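PDB 6MPR: malonate decarboxylase subunit alpha, which probably transfers the acyl carrier protein from its acetyl thioester to malonate, as the alpha subunit of malonate decarboxylase. Local coordinates for residues G59-L64 against V152-N157; D89-M94 against A111-F116; E145-L150 against P182-P187. One frame throughout, in Å; residues are numbered along the deposited sequence. Where two conformers were deposited one is given.

After edge strand 42-43, the chain lays down strand 61-64 inside a parallel sheet. Strand 90-94 follows beside it, and strand 111-116 pairs with strand 90-94 in contact 2, closing the shortest of the three loops. Helix 143-149 comes later. The loop behind it returns to strand 61-64 in contact 1, so contact 2 lies wholly within the larger loop that contact 1 closes. Contact 3 opens on residues 145-150, inside that loop, and closes on residues 182-187, beyond it. Contacts 1 and 3 therefore cross, while contacts 2 and 3 follow in series. Contacts 1 and 2 share the sheet through strands 61-64 and 90-94. Contact 3 joins helices 143-149 and 181-189, which pack on that sheet.

Contact 1: residues G59-L64 against V152-N157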
ATOM      1  N   GLY A  59     -25.235 -15.395   3.030  1.00 18.00           N
ATOM      2  CA  GLY A  59     -24.168 -15.376   2.047  1.00 20.49           C
ATOM      3  C   GLY A  59     -23.463 -14.044   1.889  1.00 18.95           C
ATOM      4  O   GLY A  59     -22.462 -13.973   1.164  1.00 20.89           O
ATOM      5  N   ASP A  60     -23.948 -12.983   2.530  1.00 16.08           N
ATOM      6  CA  ASP A  60     -23.301 -11.679   2.408  1.00 12.35           C
ATOM      7  C   ASP A  60     -21.859 -11.733   2.884  1.00 17.29           C
ATOM      8  O   ASP A  60     -21.548 -12.383   3.886  1.00 19.14           O
ATOM      9  CB  ASP A  60     -24.038 -10.636   3.249  1.00 11.85           C
ATOM     10  CG  ASP A  60     -25.110  -9.906   2.482  1.00 19.63           C
ATOM     11  OD1 ASP A  60     -25.223 -10.111   1.257  1.00 18.69           O
ATOM     12  OD2 ASP A  60     -25.825  -9.104   3.115  1.00 18.05           O
ATOM     13  N   LYS A  61     -20.978 -11.017   2.176  1.00 13.06           N
ATOM     14  CA  LYS A  61     -19.679 -10.637   2.728  1.00 10.41           C
ATOM     15  C   LYS A  61     -19.876  -9.476   3.700  1.00  9.41           C
ATOM     16  O   LYS A  61     -20.310  -8.394   3.298  1.00 11.89           O
ATOM     17  CB  LYS A  61     -18.713 -10.244   1.610  1.00 12.64           C
ATOM     18  CG  LYS A  61     -18.388 -11.382   0.655  1.00 16.32           C
ATOM     19  CD  LYS A  61     -17.435 -10.916  -0.443  1.00 16.60           C
ATOM     20  CE  LYS A  61     -17.200 -11.997  -1.490  1.00 25.77           C
ATOM     21  NZ  LYS A  61     -18.468 -12.458  -2.117  1.00 33.15           N
ATOM     22  N   VAL A  62     -19.544  -9.691   4.968  1.00 12.00           N
ATOM     23  CA  VAL A  62     -19.808  -8.725   6.032  1.00  8.45           C
ATOM     24  C   VAL A  62     -18.469  -8.376   6.638  1.00  9.79           C
ATOM     25  O   VAL A  62     -17.832  -9.231   7.257  1.00  9.50           O
ATOM     26  CB  VAL A  62     -20.752  -9.297   7.101  1.00  8.65           C
ATOM     27  CG1 VAL A  62     -20.970  -8.281   8.227  1.00  8.46           C
ATOM     28  CG2 VAL A  62     -22.084  -9.708   6.446  1.00 12.84           C
ATOM     29  N   VAL A  63     -18.038  -7.132   6.452  1.00  9.79           N
ATOM     30  CA  VAL A  63     -16.887  -6.605   7.177  1.00 10.58           C
ATOM     31  C   VAL A  63     -17.352  -6.208   8.569  1.00  9.66           C
ATOM     32  O   VAL A  63     -18.326  -5.463   8.711  1.00  8.71           O
ATOM     33  CB  VAL A  63     -16.293  -5.400   6.435  1.00  6.75           C
ATOM     34  CG1 VAL A  63     -15.238  -4.692   7.297  1.00  8.38           C
ATOM     35  CG2 VAL A  63     -15.685  -5.842   5.089  1.00 11.32           C
ATOM     36  N   LEU A  64     -16.645  -6.678   9.594  1.00  8.02           N
ATOM     37  CA  LEU A  64     -16.997  -6.402  10.984  1.00 13.71           C
ATOM     38  C   LEU A  64     -15.736  -5.925  11.681  1.00  7.86           C
ATOM     39  O   LEU A  64     -14.711  -6.615  11.640  1.00 11.58           O
ATOM     40  CB  LEU A  64     -17.554  -7.651  11.685  1.00 10.30           C
ATOM     41  CG  LEU A  64     -17.781  -7.560  13.203  1.00  8.76           C
ATOM     42  CD1 LEU A  64     -18.764  -6.452  13.507  1.00  9.63           C
ATOM     43  CD2 LEU A  64     -18.306  -8.889  13.744  1.00 10.41           C
ATOM     44  N   VAL A 152     -11.635  -5.846  -5.269  1.00  9.09           N
ATOM     45  CA  VAL A 152     -11.315  -6.810  -6.322  1.00 13.24           C
ATOM     46  C   VAL A 152     -12.210  -8.035  -6.180  1.00  9.81           C
ATOM     47  O   VAL A 152     -13.215  -8.156  -6.889  1.00 12.53           O
ATOM     48  CB  VAL A 152      -9.822  -7.200  -6.305  1.00  9.60           C
ATOM     49  CG1 VAL A 152      -9.545  -8.274  -7.383  1.00 10.19           C
ATOM     50  CG2 VAL A 152      -8.948  -5.980  -6.551  1.00 11.61           C
ATOM     51  N   ASP A 153     -11.875  -8.953  -5.260  1.00 10.03           N
ATOM     52  CA  ASP A 153     -12.607 -10.214  -5.154  1.00 12.34           C
ATOM     53  C   ASP A 153     -13.254 -10.448  -3.793  1.00 13.67           C
ATOM     54  O   ASP A 153     -13.837 -11.519  -3.587  1.00 18.64           O
ATOM     55  CB  ASP A 153     -11.703 -11.418  -5.508  1.00 12.28           C
ATOM     56  CG  ASP A 153     -10.409 -11.447  -4.710  1.00 12.19           C
ATOM     57  OD1 ASP A 153     -10.227 -10.544  -3.877  1.00 11.21           O
ATOM     58  OD2 ASP A 153      -9.574 -12.372  -4.933  1.00 13.63           O
ATOM     59  N   LEU A 154     -13.168  -9.492  -2.867  1.00 14.07           N
ATOM     60  CA  LEU A 154     -13.900  -9.543  -1.606  1.00 12.37           C
ATOM     61  C   LEU A 154     -14.713  -8.269  -1.435  1.00 12.50           C
ATOM     62  O   LEU A 154     -14.683  -7.623  -0.389  1.00 11.25           O
ATOM     63  CB  LEU A 154     -12.958  -9.719  -0.411  1.00 10.88           C
ATOM     64  CG  LEU A 154     -12.214 -11.055  -0.299  1.00 11.00           C
ATOM     65  CD1 LEU A 154     -11.287 -11.106   0.922  1.00 11.49           C
ATOM     66  CD2 LEU A 154     -13.245 -12.178  -0.259  1.00 10.91           C
ATOM     67  N   ILE A 155     -15.448  -7.874  -2.474  1.00 13.02           N
ATOM     68  CA  ILE A 155     -16.172  -6.603  -2.411  1.00  9.37           C
ATOM     69  C   ILE A 155     -17.271  -6.755  -1.366  1.00 13.09           C
ATOM     70  O   ILE A 155     -18.099  -7.675  -1.471  1.00 14.56           O
ATOM     71  CB  ILE A 155     -16.734  -6.201  -3.786  1.00 13.00           C
ATOM     72  CG1 ILE A 155     -15.594  -6.030  -4.794  1.00 10.99           C
ATOM     73  CG2 ILE A 155     -17.560  -4.909  -3.660  1.00 11.97           C
ATOM     74  CD1 ILE A 155     -16.068  -5.736  -6.240  1.00 10.82           C
ATOM     75  N   PRO A 156     -17.306  -5.910  -0.337  1.00 12.46           N
ATOM     76  CA  PRO A 156     -18.173  -6.194   0.812  1.00 11.16           C
ATOM     77  C   PRO A 156     -19.612  -5.788   0.547  1.00 13.25           C
ATOM     78  O   PRO A 156     -19.890  -4.757  -0.075  1.00 14.50           O
ATOM     79  CB  PRO A 156     -17.550  -5.359   1.940  1.00 12.75           C
ATOM     80  CG  PRO A 156     -16.938  -4.189   1.220  1.00 13.92           C
ATOM     81  CD  PRO A 156     -16.430  -4.748  -0.103  1.00 11.86           C
ATOM     82  N   ASN A 157     -20.533  -6.628   1.015  1.00 13.36           N
ATOM     83  CA  ASN A 157     -21.963  -6.325   0.948  1.00 10.68           C
ATOM     84  C   ASN A 157     -22.444  -5.493   2.122  1.00 10.42           C
ATOM     85  O   ASN A 157     -23.411  -4.724   1.979  1.00 13.70           O
ATOM     86  CB  ASN A 157     -22.781  -7.616   0.915  1.00  9.77           C
ATOM     87  CG  ASN A 157     -22.433  -8.485  -0.259  1.00 13.65           C
ATOM     88  OD1 ASN A 157     -21.896  -9.581  -0.099  1.00 13.77           O
ATOM     89  ND2 ASN A 157     -22.759  -8.013  -1.459  1.00 14.00           N
TER
HETATM   90  O   HOH W   1     -21.655 -12.315  -1.085  1.00 32.39           O
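K61 and N157 hold each other by two hydrogen bonds. K61 N gives its hydrogen to N157 OD1 at 2.8 Å, in the amide plane and on a lone pair of the oxygen. N157 N donates back to K61 O at 2.9 Å, with a more bent N-H...O angle of 137°. The N157 side chain also lies against D60, with N157 CB 3.5 Å from D60 OD1. D60 OD2 is held by T57 N. On the closely packed side the K61 methylenes lie along the backbone of D153-I155, with K61 CD 3.5 Å from I155 O. V63 CG2 meets P156 CB at 3.7 Å, the two side chains side by side, and L150 and L184 cover V63 as well. Residues 152-157 are the last part of the crossover from helix 143-149 to strand 158-163, which joins the Rossmann-like parallel sheet next to strand 61-64. The end-to-end directions of 60-63 and 153-157 differ by 96°. The looser side holds the K61 NZ end and the partly exposed N157. The K61 chain bends only at chi4 (57°). A water donates to G59 O and N157 OD1, and K61 NZ reaches it in a weak bond of 3.4 Å.

Contact 2: residues D89-M94 against A111-F116; sequences DLHMIM and ARKLDF
H91, D115 and K113 bury the most surface where strands 90-94 and 111-116 pair. The strands are parallel neighbours joined through helix 100-107, a beta-alpha-beta unit of the Rossmann-like sheet. A beta bulge sits between L90 and H91: L90 O takes a nearly straight bond from R112 N at 2.9 Å and a weak one from K113 N. Beyond it the ladder is regular. M92 N donates to K113 O, D115 N to M92 O, and M94 N to D115 O.

H91, K113 and D115 rise on one face of the sheet. In H91, chi1 of 178° sets CG beside the carbonyl carbon, and the end of the side chain comes nearer strand 111-116. K113 CB sits over one face of the ring, 4.0 Å from its centroid, in a CH-pi contact. The K113 chain continues extended, and its CD passes 3.9 Å from H91 ND1. D115 is buried, and both its oxygens are engaged. OD1 accepts from A139 N of strand 136-140, the next strand of the sheet, and has R149 near it in a long, weak ion pair. The A139 bond and the one from H91 NE2, one on each oxygen, would together limit rotation of the carboxylate.

The opposite face, with M92, M94, A111 and L114, is apolar and looks toward helix 100-107. M92 CG rests on A111 CB at 3.5 Å, and M92 CB meets L114 CD1 at 4.0 Å. F106 of the helix covers A111 and L114.

Back on the first face, H91 NE2 donates to D115 OD2 over a short 2.6 Å. The oxygen lies close to the ring plane and receives the hydrogen on its anti lone pair, with the ring and carboxylate planes 32° apart.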
ATOM      1  N   ASP A  89     -24.590 -18.514   6.788  1.00 21.26           N
ATOM      2  CA  ASP A  89     -23.593 -18.543   5.712  1.00 19.71           C
ATOM      3  C   ASP A  89     -23.000 -17.168   5.454  1.00 19.28           C
ATOM      4  O   ASP A  89     -22.604 -16.850   4.325  1.00 19.00           O
ATOM      5  CB  ASP A  89     -24.176 -19.119   4.421  1.00 15.87           C
ATOM      6  CG  ASP A  89     -24.466 -20.598   4.536  1.00 28.84           C
ATOM      7  OD1 ASP A  89     -23.505 -21.391   4.491  1.00 32.05           O
ATOM      8  OD2 ASP A  89     -25.645 -20.961   4.723  1.00 30.79           O
ATOM      9  N   LEU A  90     -22.934 -16.344   6.495  1.00 15.30           N
ATOM     10  CA  LEU A  90     -22.236 -15.073   6.375  1.00 12.24           C
ATOM     11  C   LEU A  90     -20.754 -15.314   6.122  1.00 17.14           C
ATOM     12  O   LEU A  90     -20.142 -16.207   6.707  1.00 14.32           O
ATOM     13  CB  LEU A  90     -22.429 -14.226   7.639  1.00 13.07           C
ATOM     14  CG  LEU A  90     -23.853 -13.726   7.898  1.00 12.88           C
ATOM     15  CD1 LEU A  90     -23.885 -12.644   8.959  1.00 14.71           C
ATOM     16  CD2 LEU A  90     -24.514 -13.251   6.589  1.00 15.04           C
ATOM     17  N   HIS A  91     -20.183 -14.524   5.229  1.00 14.21           N
ATOM     18  CA  HIS A  91     -18.757 -14.578   4.926  1.00 14.21           C
ATOM     19  C   HIS A  91     -18.160 -13.383   5.652  1.00 13.65           C
ATOM     20  O   HIS A  91     -18.324 -12.236   5.223  1.00 12.14           O
ATOM     21  CB  HIS A  91     -18.530 -14.541   3.416  1.00 15.42           C
ATOM     22  CG  HIS A  91     -17.091 -14.551   2.996  1.00 11.99           C
ATOM     23  ND1 HIS A  91     -16.713 -14.805   1.698  1.00 14.88           N
ATOM     24  CD2 HIS A  91     -15.944 -14.323   3.683  1.00 11.55           C
ATOM     25  CE1 HIS A  91     -15.394 -14.750   1.603  1.00 18.21           C
ATOM     26  NE2 HIS A  91     -14.903 -14.449   2.793  1.00 12.82           N
ATOM     27  N   MET A  92     -17.513 -13.647   6.785  1.00  9.83           N
ATOM     28  CA  MET A  92     -16.981 -12.554   7.590  1.00 11.27           C
ATOM     29  C   MET A  92     -15.624 -12.138   7.065  1.00  9.40           C
ATOM     30  O   MET A  92     -14.786 -12.980   6.710  1.00 11.76           O
ATOM     31  CB  MET A  92     -16.866 -12.957   9.061  1.00 12.19           C
ATOM     32  CG  MET A  92     -18.181 -13.450   9.658  1.00 18.04           C
ATOM     33  SD  MET A  92     -19.567 -12.296   9.454  1.00 13.30           S
ATOM     34  CE  MET A  92     -18.927 -10.871  10.354  1.00 15.07           C
ATOM     35  N   ILE A  93     -15.412 -10.826   7.025  1.00  9.05           N
ATOM     36  CA  ILE A  93     -14.154 -10.221   6.610  1.00 12.58           C
ATOM     37  C   ILE A  93     -13.707  -9.346   7.766  1.00 13.18           C
ATOM     38  O   ILE A  93     -14.331  -8.314   8.047  1.00 11.65           O
ATOM     39  CB  ILE A  93     -14.294  -9.416   5.312  1.00 13.46           C
ATOM     40  CG1 ILE A  93     -14.773 -10.330   4.187  1.00 13.46           C
ATOM     41  CG2 ILE A  93     -12.949  -8.795   4.918  1.00 11.27           C
ATOM     42  CD1 ILE A  93     -15.302  -9.603   2.963  1.00 18.53           C
ATOM     43  N   MET A  94     -12.637  -9.766   8.455  1.00  9.55           N
ATOM     44  CA  MET A  94     -12.283  -9.081   9.688  1.00 10.58           C
ATOM     45  C   MET A  94     -10.786  -8.836   9.761  1.00 11.14           C
ATOM     46  O   MET A  94     -10.009  -9.795   9.741  1.00 10.20           O
ATOM     47  CB  MET A  94     -12.739  -9.896  10.892  1.00 12.73           C
ATOM     48  CG  MET A  94     -14.255 -10.179  10.898  1.00 14.01           C
ATOM     49  SD  MET A  94     -14.778 -11.039  12.383  1.00 17.61           S
ATOM     50  CE  MET A  94     -14.577  -9.710  13.556  1.00 16.90           C
ATOM     51  N   ALA A 111     -22.267 -17.396  10.759  1.00 18.00           N
ATOM     52  CA  ALA A 111     -21.167 -17.233   9.819  1.00 15.30           C
ATOM     53  C   ALA A 111     -20.591 -18.598   9.454  1.00 15.25           C
ATOM     54  O   ALA A 111     -20.647 -19.543  10.248  1.00 14.23           O
ATOM     55  CB  ALA A 111     -20.069 -16.345  10.413  1.00 11.81           C
ATOM     56  N   ARG A 112     -20.044 -18.705   8.238  1.00 12.94           N
ATOM     57  CA  ARG A 112     -19.387 -19.941   7.809  1.00 15.47           C
ATOM     58  C   ARG A 112     -17.962 -19.689   7.327  1.00 15.47           C
ATOM     59  O   ARG A 112     -17.039 -20.425   7.691  1.00 21.93           O
ATOM     60  CB  ARG A 112     -20.179 -20.632   6.700  1.00 16.56           C
ATOM     61  CG  ARG A 112     -19.899 -22.134   6.599  1.00 31.47           C
ATOM     62  CD  ARG A 112     -20.316 -22.778   7.905  1.00 36.79           C
ATOM     63  NE  ARG A 112     -20.436 -24.229   7.867  1.00 43.51           N
ATOM     64  CZ  ARG A 112     -21.194 -24.926   8.710  1.00 47.62           C
ATOM     65  NH1 ARG A 112     -21.911 -24.295   9.636  1.00 44.93           N
ATOM     66  NH2 ARG A 112     -21.248 -26.250   8.624  1.00 55.71           N
ATOM     67  N   LYS A 113     -17.765 -18.655   6.510  1.00 17.97           N
ATOM     68  CA  LYS A 113     -16.465 -18.357   5.927  1.00 15.14           C
ATOM     69  C   LYS A 113     -15.800 -17.197   6.652  1.00 16.08           C
ATOM     70  O   LYS A 113     -16.463 -16.282   7.146  1.00 11.06           O
ATOM     71  CB  LYS A 113     -16.590 -18.016   4.437  1.00 13.90           C
ATOM     72  CG  LYS A 113     -17.139 -19.113   3.571  1.00 23.33           C
ATOM     73  CD  LYS A 113     -17.107 -18.651   2.121  1.00 29.56           C
ATOM     74  CE  LYS A 113     -17.851 -19.587   1.198  1.00 37.95           C
ATOM     75  NZ  LYS A 113     -17.792 -19.053  -0.193  1.00 45.69           N
ATOM     76  N   LEU A 114     -14.476 -17.231   6.703  1.00 11.30           N
ATOM     77  CA  LEU A 114     -13.718 -16.178   7.366  1.00 11.82           C
ATOM     78  C   LEU A 114     -12.482 -15.830   6.556  1.00 13.39           C
ATOM     79  O   LEU A 114     -11.700 -16.717   6.205  1.00 14.21           O
ATOM     80  CB  LEU A 114     -13.305 -16.601   8.780  1.00 13.70           C
ATOM     81  CG  LEU A 114     -12.402 -15.599   9.513  1.00 10.07           C
ATOM     82  CD1 LEU A 114     -13.173 -14.286   9.815  1.00 10.01           C
ATOM     83  CD2 LEU A 114     -11.849 -16.228  10.784  1.00 11.70           C
ATOM     84  N   ASP A 115     -12.322 -14.542   6.247  1.00 10.85           N
ATOM     85  CA  ASP A 115     -11.068 -13.977   5.759  1.00  8.22           C
ATOM     86  C   ASP A 115     -10.617 -12.947   6.780  1.00 13.81           C
ATOM     87  O   ASP A 115     -11.405 -12.074   7.158  1.00 10.76           O
ATOM     88  CB  ASP A 115     -11.225 -13.327   4.383  1.00  9.17           C
ATOM     89  CG  ASP A 115     -11.191 -14.344   3.256  1.00 17.32           C
ATOM     90  OD1 ASP A 115     -10.096 -14.865   2.939  1.00 14.02           O
ATOM     91  OD2 ASP A 115     -12.263 -14.656   2.705  1.00 16.02           O
ATOM     92  N   PHE A 116      -9.369 -13.056   7.240  1.00 12.37           N
ATOM     93  CA  PHE A 116      -8.913 -12.203   8.338  1.00 10.74           C
ATOM     94  C   PHE A 116      -7.421 -11.936   8.221  1.00 12.69           C
ATOM     95  O   PHE A 116      -6.730 -12.494   7.363  1.00 11.76           O
ATOM     96  CB  PHE A 116      -9.244 -12.806   9.719  1.00  7.70           C
ATOM     97  CG  PHE A 116      -8.377 -13.989  10.117  1.00 11.02           C
ATOM     98  CD1 PHE A 116      -8.554 -15.231   9.528  1.00 13.70           C
ATOM     99  CD2 PHE A 116      -7.420 -13.857  11.114  1.00 10.78           C
ATOM    100  CE1 PHE A 116      -7.772 -16.328   9.915  1.00 15.24           C
ATOM    101  CE2 PHE A 116      -6.633 -14.930  11.502  1.00 12.49           C
ATOM    102  CZ  PHE A 116      -6.796 -16.167  10.891  1.00 12.46           C
TER

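Contact 3: residues E145-L150 against P182-P187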
ATOM      1  N   GLU A 145      -3.201  -5.851   2.700  1.00 10.69           N
ATOM      2  CA  GLU A 145      -3.582  -6.846   1.696  1.00  9.94           C
ATOM      3  C   GLU A 145      -5.072  -7.161   1.774  1.00 11.35           C
ATOM      4  O   GLU A 145      -5.765  -7.229   0.747  1.00 10.12           O
ATOM      5  CB  GLU A 145      -2.737  -8.114   1.891  1.00  8.01           C
ATOM      6  CG  GLU A 145      -3.055  -9.286   0.976  1.00  8.43           C
ATOM      7  CD  GLU A 145      -2.330 -10.558   1.428  1.00 12.31           C
ATOM      8  OE1 GLU A 145      -2.299 -11.541   0.655  1.00 11.62           O
ATOM      9  OE2 GLU A 145      -1.823 -10.582   2.577  1.00 11.92           O
ATOM     10  N   LEU A 146      -5.590  -7.350   2.988  1.00  8.53           N
ATOM     11  CA  LEU A 146      -7.015  -7.617   3.134  1.00  7.54           C
ATOM     12  C   LEU A 146      -7.835  -6.413   2.670  1.00 10.15           C
ATOM     13  O   LEU A 146      -8.830  -6.579   1.955  1.00  8.92           O
ATOM     14  CB  LEU A 146      -7.340  -7.995   4.590  1.00  7.50           C
ATOM     15  CG  LEU A 146      -8.791  -8.388   4.901  1.00  8.01           C
ATOM     16  CD1 LEU A 146      -9.174  -9.649   4.157  1.00 10.32           C
ATOM     17  CD2 LEU A 146      -9.004  -8.594   6.393  1.00 12.20           C
ATOM     18  N   TYR A 147      -7.430  -5.186   3.045  1.00  7.14           N
ATOM     19  CA  TYR A 147      -8.179  -4.018   2.565  1.00  7.00           C
ATOM     20  C   TYR A 147      -8.220  -3.984   1.043  1.00 10.58           C
ATOM     21  O   TYR A 147      -9.219  -3.562   0.445  1.00 11.39           O
ATOM     22  CB  TYR A 147      -7.570  -2.692   3.039  1.00 12.05           C
ATOM     23  CG  TYR A 147      -7.266  -2.537   4.508  1.00 11.77           C
ATOM     24  CD1 TYR A 147      -7.958  -3.252   5.471  1.00 11.24           C
ATOM     25  CD2 TYR A 147      -6.269  -1.637   4.931  1.00  8.42           C
ATOM     26  CE1 TYR A 147      -7.652  -3.116   6.810  1.00  7.85           C
ATOM     27  CE2 TYR A 147      -5.954  -1.497   6.266  1.00 12.51           C
ATOM     28  CZ  TYR A 147      -6.650  -2.236   7.201  1.00 13.06           C
ATOM     29  OH  TYR A 147      -6.366  -2.104   8.536  1.00 13.40           O
ATOM     30  N   SER A 148      -7.116  -4.367   0.402  1.00 10.06           N
ATOM     31  CA  SER A 148      -7.023  -4.246  -1.048  0.52  9.14           C
ATOM     32  C   SER A 148      -7.983  -5.188  -1.760  1.00  8.58           C
ATOM     33  O   SER A 148      -8.436  -4.873  -2.861  1.00  8.25           O
ATOM     34  CB  SER A 148      -5.590  -4.507  -1.508  0.52  8.61           C
ATOM     35  OG  SER A 148      -5.322  -5.899  -1.548  0.52 10.02           O
ATOM     36  N   ARG A 149      -8.297  -6.335  -1.157  1.00  8.47           N
ATOM     37  CA  ARG A 149      -9.215  -7.270  -1.791  1.00 10.03           C
ATOM     38  C   ARG A 149     -10.644  -6.762  -1.801  1.00  9.15           C
ATOM     39  O   ARG A 149     -11.461  -7.281  -2.575  1.00  8.73           O
ATOM     40  CB  ARG A 149      -9.142  -8.623  -1.084  1.00  8.45           C
ATOM     41  CG  ARG A 149      -7.783  -9.277  -1.251  1.00  8.64           C
ATOM     42  CD  ARG A 149      -7.796 -10.708  -0.769  1.00  8.94           C
ATOM     43  NE  ARG A 149      -8.572 -11.568  -1.659  1.00 10.18           N
ATOM     44  CZ  ARG A 149      -8.867 -12.838  -1.392  1.00 17.61           C
ATOM     45  NH1 ARG A 149      -8.501 -13.386  -0.242  1.00 10.87           N
ATOM     46  NH2 ARG A 149      -9.565 -13.557  -2.259  1.00 14.64           N
ATOM     47  N   LEU A 150     -10.956  -5.751  -0.980  1.00  7.93           N
ATOM     48  CA  LEU A 150     -12.300  -5.187  -0.922  1.00  9.42           C
ATOM     49  C   LEU A 150     -12.724  -4.470  -2.205  1.00  9.72           C
ATOM     50  O   LEU A 150     -13.911  -4.145  -2.333  1.00  8.94           O
ATOM     51  CB  LEU A 150     -12.413  -4.217   0.267  1.00  9.46           C
ATOM     52  CG  LEU A 150     -12.069  -4.783   1.649  1.00 10.26           C
ATOM     53  CD1 LEU A 150     -12.237  -3.686   2.701  1.00 10.64           C
ATOM     54  CD2 LEU A 150     -12.925  -5.988   1.996  1.00  7.74           C
ATOM     55  N   PRO A 182     -11.842   4.121   7.341  1.00  9.11           N
ATOM     56  CA  PRO A 182     -12.013   4.671   5.983  1.00 16.03           C
ATOM     57  C   PRO A 182     -11.713   3.654   4.894  1.00 13.63           C
ATOM     58  O   PRO A 182     -12.374   3.657   3.850  1.00 12.45           O
ATOM     59  CB  PRO A 182     -11.024   5.844   5.950  1.00 15.50           C
ATOM     60  CG  PRO A 182     -10.736   6.162   7.383  1.00 17.93           C
ATOM     61  CD  PRO A 182     -10.774   4.828   8.073  1.00 12.46           C
ATOM     62  N   ALA A 183     -10.748   2.759   5.122  1.00  8.78           N
ATOM     63  CA  ALA A 183     -10.394   1.767   4.112  1.00 10.66           C
ATOM     64  C   ALA A 183     -11.457   0.685   4.000  1.00  8.88           C
ATOM     65  O   ALA A 183     -11.628   0.104   2.926  1.00 12.48           O
ATOM     66  CB  ALA A 183      -9.045   1.118   4.438  1.00  9.39           C
ATOM     67  N   LEU A 184     -12.156   0.388   5.101  1.00  9.31           N
ATOM     68  CA  LEU A 184     -13.192  -0.644   5.079  1.00  8.46           C
ATOM     69  C   LEU A 184     -14.504  -0.112   4.515  1.00 11.07           C
ATOM     70  O   LEU A 184     -15.253  -0.854   3.862  1.00 10.50           O
ATOM     71  CB  LEU A 184     -13.428  -1.188   6.493  1.00  9.17           C
ATOM     72  CG  LEU A 184     -12.232  -1.768   7.247  1.00  8.66           C
ATOM     73  CD1 LEU A 184     -12.619  -2.140   8.683  1.00 10.94           C
ATOM     74  CD2 LEU A 184     -11.634  -2.961   6.503  1.00  8.33           C
ATOM     75  N   ILE A 185     -14.832   1.154   4.803  1.00  7.74           N
ATOM     76  CA  ILE A 185     -16.143   1.679   4.427  1.00  9.10           C
ATOM     77  C   ILE A 185     -16.198   2.048   2.954  1.00  9.46           C
ATOM     78  O   ILE A 185     -17.192   1.756   2.280  1.00 10.34           O
ATOM     79  CB  ILE A 185     -16.502   2.878   5.323  1.00 12.50           C
ATOM     80  CG1 ILE A 185     -16.761   2.386   6.753  1.00 13.85           C
ATOM     81  CG2 ILE A 185     -17.715   3.622   4.767  1.00 13.83           C
ATOM     82  CD1 ILE A 185     -16.932   3.515   7.767  1.00 11.23           C
ATOM     83  N   GLU A 186     -15.157   2.712   2.431  1.00  8.45           N
ATOM     84  CA  GLU A 186     -15.229   3.211   1.057  1.00  8.99           C
ATOM     85  C   GLU A 186     -15.612   2.140   0.043  1.00 10.52           C
ATOM     86  O   GLU A 186     -16.480   2.411  -0.798  1.00 10.43           O
ATOM     87  CB  GLU A 186     -13.917   3.899   0.660  1.00 10.43           C
ATOM     88  CG  GLU A 186     -13.908   4.290  -0.812  1.00 12.51           C
ATOM     89  CD  GLU A 186     -12.764   5.209  -1.192  1.00 11.37           C
ATOM     90  OE1 GLU A 186     -12.113   5.784  -0.277  1.00 13.17           O
ATOM     91  OE2 GLU A 186     -12.537   5.367  -2.423  1.00 11.90           O
ATOM     92  N   PRO A 187     -15.038   0.926   0.055  1.00  9.68           N
ATOM     93  CA  PRO A 187     -15.442  -0.067  -0.960  1.00  9.70           C
ATOM     94  C   PRO A 187     -16.930  -0.374  -0.970  1.00 13.17           C
ATOM     95  O   PRO A 187     -17.519  -0.554  -2.046  1.00 12.65           O
ATOM     96  CB  PRO A 187     -14.610  -1.303  -0.577  1.00  7.75           C
ATOM     97  CG  PRO A 187     -13.346  -0.705  -0.006  1.00  8.79           C
ATOM     98  CD  PRO A 187     -13.872   0.465   0.829  1.00  9.78           C
TER
HETATM   99  O   HOH W   2      -9.773  -0.619   0.981  1.00 14.85           O
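L150 and P187 make the closest side-chain contact, with L150 CB 3.6 Å from P187 CG. L150 CD1 is anti to CA (chi2 -180°), and this branch meets L184 CD2 at 3.9 Å. The same L184 methyl approaches Y147 CD1 obliquely at 3.8 Å, so this one methyl touches both Y147 and L150. A183 CB lies over one face of the Y147 ring, 3.9 Å from CD2. These side chains join helix 143-149 to helix 181-189, two helices on one side of the parallel sheet of the Rossmann-like fold. L146 and L150 reach I93 of that sheet, and I185 reaches V159. P187 has no N-H to offer A183 O, and helix 181-189 is kinked there. A water donates to A183 O at 2.8 Å, in place of the N-H that P187 lacks, and to Y147 O at 3.0 Å. L150 O and L184 O are buried and have no polar partner. Further out, D180 holds Y147 OH, and M351 of helix 350-359 packs on Y147 and A183. At the subunit interface E186 forms a salt bridge with R347 of the second subunit, and E145 OE1 bonds to H403 of that subunit.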